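Local coordinates for Glyco_hydro_cc domain-containing protein (Trichoderma gamsii, PDB 6UBD), which probably binds beta-1,3-glucan oligosaccharides as a subgroup VII member of glycoside hydrolase family 128, at residues L28-A38 with E232-T243. Numbering follows the deposited sequence.
Sequences LTPNGRKAGSA and EANEHVLAYAYT
Parallel pairing of strand 35-38 with strand 237-243 rests on three backbone bonds: Tyr240 N to Lys34 O (3.0 Å), a weak one from Gly36 N to Tyr240 O, and Ala38 N to Tyr242 O (3.0 Å). Lys34, its chain extended beyond CG, runs alongside Glu232 in the opposite direction and carries NZ to the C-terminal end of helix 217-233. There NZ meets Val237 O at 2.8 Å, nearly along the C=O axis, and Glu232 O from above the carbonyl plane; Phe231 O is a further acceptor. A methionine here would probably leave Val237 O and the helix-end carbonyls of Phe231 and Glu232 without their shared donor. Glu232 OE2 accepts from Tyr240 OH (2.6 Å) on its anti lone pair, and two waters link its carboxylate oxygens to Lys34 N and Ala35 N. Thr29 OG1 donates in plane to a lone pair of Leu238 O (2.8 Å). Ala35 CA makes a CH-pi contact over one face of the Tyr240 ring, 4.0 Å from its centroid; apolar packing adds Leu28 CB on Leu238 CD1. This first-to-last strand pairing closes the barrel, as in the (beta/alpha)8 fold of this family; strands 52-54 and 197-206 flank it, and helix 263-273 packs on Ala35 and Tyr240.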
# COMPACT_ATOMS: atom_id res chain seq x y z
N LEU A 28 -6.86 -9.37 -9.75
CA LEU A 28 -6.55 -8.13 -8.98
C LEU A 28 -6.60 -8.38 -7.48
O LEU A 28 -6.10 -7.50 -6.75
CB LEU A 28 -7.33 -6.92 -9.52
CG LEU A 28 -6.96 -6.46 -10.93
CD1 LEU A 28 -7.72 -5.20 -11.34
CD2 LEU A 28 -5.45 -6.22 -11.11
N THR A 29 -7.09 -9.52 -7.00
CA THR A 29 -6.76 -10.02 -5.65
C THR A 29 -5.59 -11.00 -5.77
O THR A 29 -5.72 -11.99 -6.52
CB THR A 29 -7.94 -10.72 -4.97
OG1 THR A 29 -8.90 -9.72 -4.66
CG2 THR A 29 -7.57 -11.45 -3.69
N PRO A 30 -4.41 -10.79 -5.12
CA PRO A 30 -3.32 -11.75 -5.25
C PRO A 30 -3.71 -13.10 -4.66
O PRO A 30 -4.13 -13.23 -3.49
CB PRO A 30 -2.16 -11.12 -4.46
CG PRO A 30 -2.49 -9.65 -4.50
CD PRO A 30 -4.00 -9.62 -4.34
N ASN A 31 -3.47 -14.16 -5.45
CA ASN A 31 -3.61 -15.58 -5.08
C ASN A 31 -4.74 -15.84 -4.06
O ASN A 31 -4.50 -16.47 -3.00
CB ASN A 31 -2.27 -16.07 -4.51
CG ASN A 31 -2.25 -17.58 -4.37
OD1 ASN A 31 -2.92 -18.28 -5.13
ND2 ASN A 31 -1.46 -18.05 -3.43
N GLY A 32 -5.96 -15.38 -4.35
CA GLY A 32 -7.16 -15.75 -3.58
C GLY A 32 -7.30 -15.12 -2.21
O GLY A 32 -8.25 -15.54 -1.49
N ARG A 33 -6.46 -14.17 -1.79
CA ARG A 33 -6.61 -13.56 -0.44
C ARG A 33 -6.37 -12.06 -0.56
O ARG A 33 -5.33 -11.65 -1.15
CB ARG A 33 -5.62 -14.13 0.61
CG ARG A 33 -5.51 -15.64 0.68
CD ARG A 33 -4.40 -16.11 1.59
NE ARG A 33 -4.35 -17.56 1.51
CZ ARG A 33 -3.60 -18.29 2.30
NH1 ARG A 33 -2.78 -17.69 3.14
NH2 ARG A 33 -3.66 -19.62 2.34
N LYS A 34 -7.19 -11.25 0.08
CA LYS A 34 -6.98 -9.80 0.17
C LYS A 34 -5.76 -9.48 1.04
O LYS A 34 -5.14 -8.43 0.83
CB LYS A 34 -8.24 -9.05 0.59
CG LYS A 34 -9.47 -9.20 -0.28
CD LYS A 34 -10.62 -8.39 0.14
CE LYS A 34 -11.91 -8.77 -0.55
NZ LYS A 34 -12.99 -7.73 -0.39
N ALA A 35 -5.51 -10.25 2.13
CA ALA A 35 -4.60 -9.78 3.20
C ALA A 35 -3.11 -9.76 2.77
O ALA A 35 -2.59 -10.79 2.32
CB ALA A 35 -4.78 -10.61 4.45
N GLY A 36 -2.46 -8.65 3.11
CA GLY A 36 -1.02 -8.49 2.89
C GLY A 36 -0.32 -7.69 3.99
O GLY A 36 -0.96 -7.37 5.02
N SER A 37 0.97 -7.42 3.84
CA SER A 37 1.82 -6.64 4.76
C SER A 37 2.51 -5.52 3.98
O SER A 37 2.97 -5.76 2.84
CB SER A 37 2.83 -7.59 5.38
OG SER A 37 3.65 -6.94 6.32
N ALA A 38 2.59 -4.35 4.57
CA ALA A 38 3.38 -3.18 4.16
C ALA A 38 4.59 -3.06 5.04
O ALA A 38 4.43 -2.66 6.23
CB ALA A 38 2.58 -1.93 4.10
N GLU A 232 -12.91 -7.13 3.98
CA GLU A 232 -13.26 -8.48 3.41
C GLU A 232 -14.67 -8.46 2.78
O GLU A 232 -14.88 -9.06 1.71
CB GLU A 232 -13.05 -9.59 4.44
CG GLU A 232 -11.58 -9.86 4.78
CD GLU A 232 -10.81 -10.60 3.69
OE1 GLU A 232 -11.43 -11.08 2.69
OE2 GLU A 232 -9.52 -10.65 3.86
N ALA A 233 -15.62 -7.73 3.38
CA ALA A 233 -17.00 -7.66 2.87
C ALA A 233 -17.13 -6.68 1.68
O ALA A 233 -18.08 -6.86 0.94
CB ALA A 233 -17.91 -7.31 4.02
N ASN A 234 -16.23 -5.72 1.53
CA ASN A 234 -16.43 -4.66 0.52
C ASN A 234 -16.02 -5.19 -0.88
O ASN A 234 -14.84 -5.60 -1.10
CB ASN A 234 -15.63 -3.40 0.87
CG ASN A 234 -15.93 -2.28 -0.10
OD1 ASN A 234 -15.43 -2.24 -1.22
ND2 ASN A 234 -16.74 -1.33 0.36
N GLU A 235 -16.92 -5.12 -1.86
CA GLU A 235 -16.67 -5.72 -3.20
C GLU A 235 -15.54 -4.97 -3.95
O GLU A 235 -14.99 -5.60 -4.83
CB GLU A 235 -17.95 -5.72 -4.06
CG GLU A 235 -18.53 -4.35 -4.37
CD GLU A 235 -19.83 -4.37 -5.17
OE1 GLU A 235 -19.82 -4.95 -6.26
OE2 GLU A 235 -20.76 -3.67 -4.79
N HIS A 236 -15.32 -3.71 -3.64
CA HIS A 236 -14.34 -2.87 -4.37
C HIS A 236 -12.94 -2.94 -3.78
O HIS A 236 -11.99 -2.57 -4.49
CB HIS A 236 -14.79 -1.39 -4.47
CG HIS A 236 -16.12 -1.21 -5.08
ND1 HIS A 236 -16.45 -1.67 -6.35
CD2 HIS A 236 -17.21 -0.51 -4.66
CE1 HIS A 236 -17.69 -1.33 -6.63
NE2 HIS A 236 -18.15 -0.59 -5.64
N VAL A 237 -12.75 -3.43 -2.57
CA VAL A 237 -11.42 -3.59 -1.96
C VAL A 237 -10.89 -4.97 -2.31
O VAL A 237 -11.42 -5.97 -1.84
CB VAL A 237 -11.45 -3.37 -0.44
CG1 VAL A 237 -10.07 -3.61 0.17
CG2 VAL A 237 -11.90 -1.92 -0.12
N LEU A 238 -9.83 -5.04 -3.13
CA LEU A 238 -9.30 -6.35 -3.58
C LEU A 238 -7.99 -6.73 -2.85
O LEU A 238 -7.57 -7.89 -3.01
CB LEU A 238 -9.14 -6.37 -5.11
CG LEU A 238 -10.47 -6.38 -5.88
CD1 LEU A 238 -10.23 -6.63 -7.31
CD2 LEU A 238 -11.55 -7.34 -5.31
N ALA A 239 -7.39 -5.84 -2.06
CA ALA A 239 -6.16 -6.12 -1.29
C ALA A 239 -6.02 -5.06 -0.23
O ALA A 239 -6.45 -3.90 -0.42
CB ALA A 239 -4.94 -6.14 -2.21
N TYR A 240 -5.40 -5.43 0.91
CA TYR A 240 -5.10 -4.47 1.99
C TYR A 240 -3.79 -4.85 2.67
O TYR A 240 -3.43 -6.05 2.69
CB TYR A 240 -6.26 -4.34 2.99
CG TYR A 240 -6.72 -5.62 3.63
CD1 TYR A 240 -6.03 -6.18 4.74
CD2 TYR A 240 -7.83 -6.29 3.15
CE1 TYR A 240 -6.45 -7.39 5.32
CE2 TYR A 240 -8.28 -7.49 3.75
CZ TYR A 240 -7.57 -8.04 4.83
OH TYR A 240 -7.97 -9.25 5.43
N ALA A 241 -3.14 -3.92 3.33
CA ALA A 241 -1.82 -4.16 3.93
C ALA A 241 -1.58 -3.27 5.17
O ALA A 241 -1.57 -2.04 5.10
CB ALA A 241 -0.71 -3.94 2.92
N TYR A 242 -1.37 -3.92 6.33
CA TYR A 242 -0.99 -3.28 7.63
C TYR A 242 0.44 -2.71 7.51
O TYR A 242 1.31 -3.51 7.18
CB TYR A 242 -1.11 -4.36 8.72
CG TYR A 242 -0.95 -3.94 10.17
CD1 TYR A 242 0.20 -3.33 10.62
CD2 TYR A 242 -1.97 -4.20 11.10
CE1 TYR A 242 0.35 -2.96 11.96
CE2 TYR A 242 -1.82 -3.89 12.44
CZ TYR A 242 -0.66 -3.29 12.88
OH TYR A 242 -0.59 -2.96 14.24
N THR A 243 0.65 -1.42 7.79
CA THR A 243 1.99 -0.81 7.69
C THR A 243 2.76 -0.89 9.01
O THR A 243 2.18 -0.67 10.11
CB THR A 243 1.89 0.62 7.16
OG1 THR A 243 3.26 1.03 6.97
CG2 THR A 243 1.18 1.61 8.05
O HOH W 1 -9.93 -12.46 0.86
O HOH W 2 -7.50 -12.38 3.12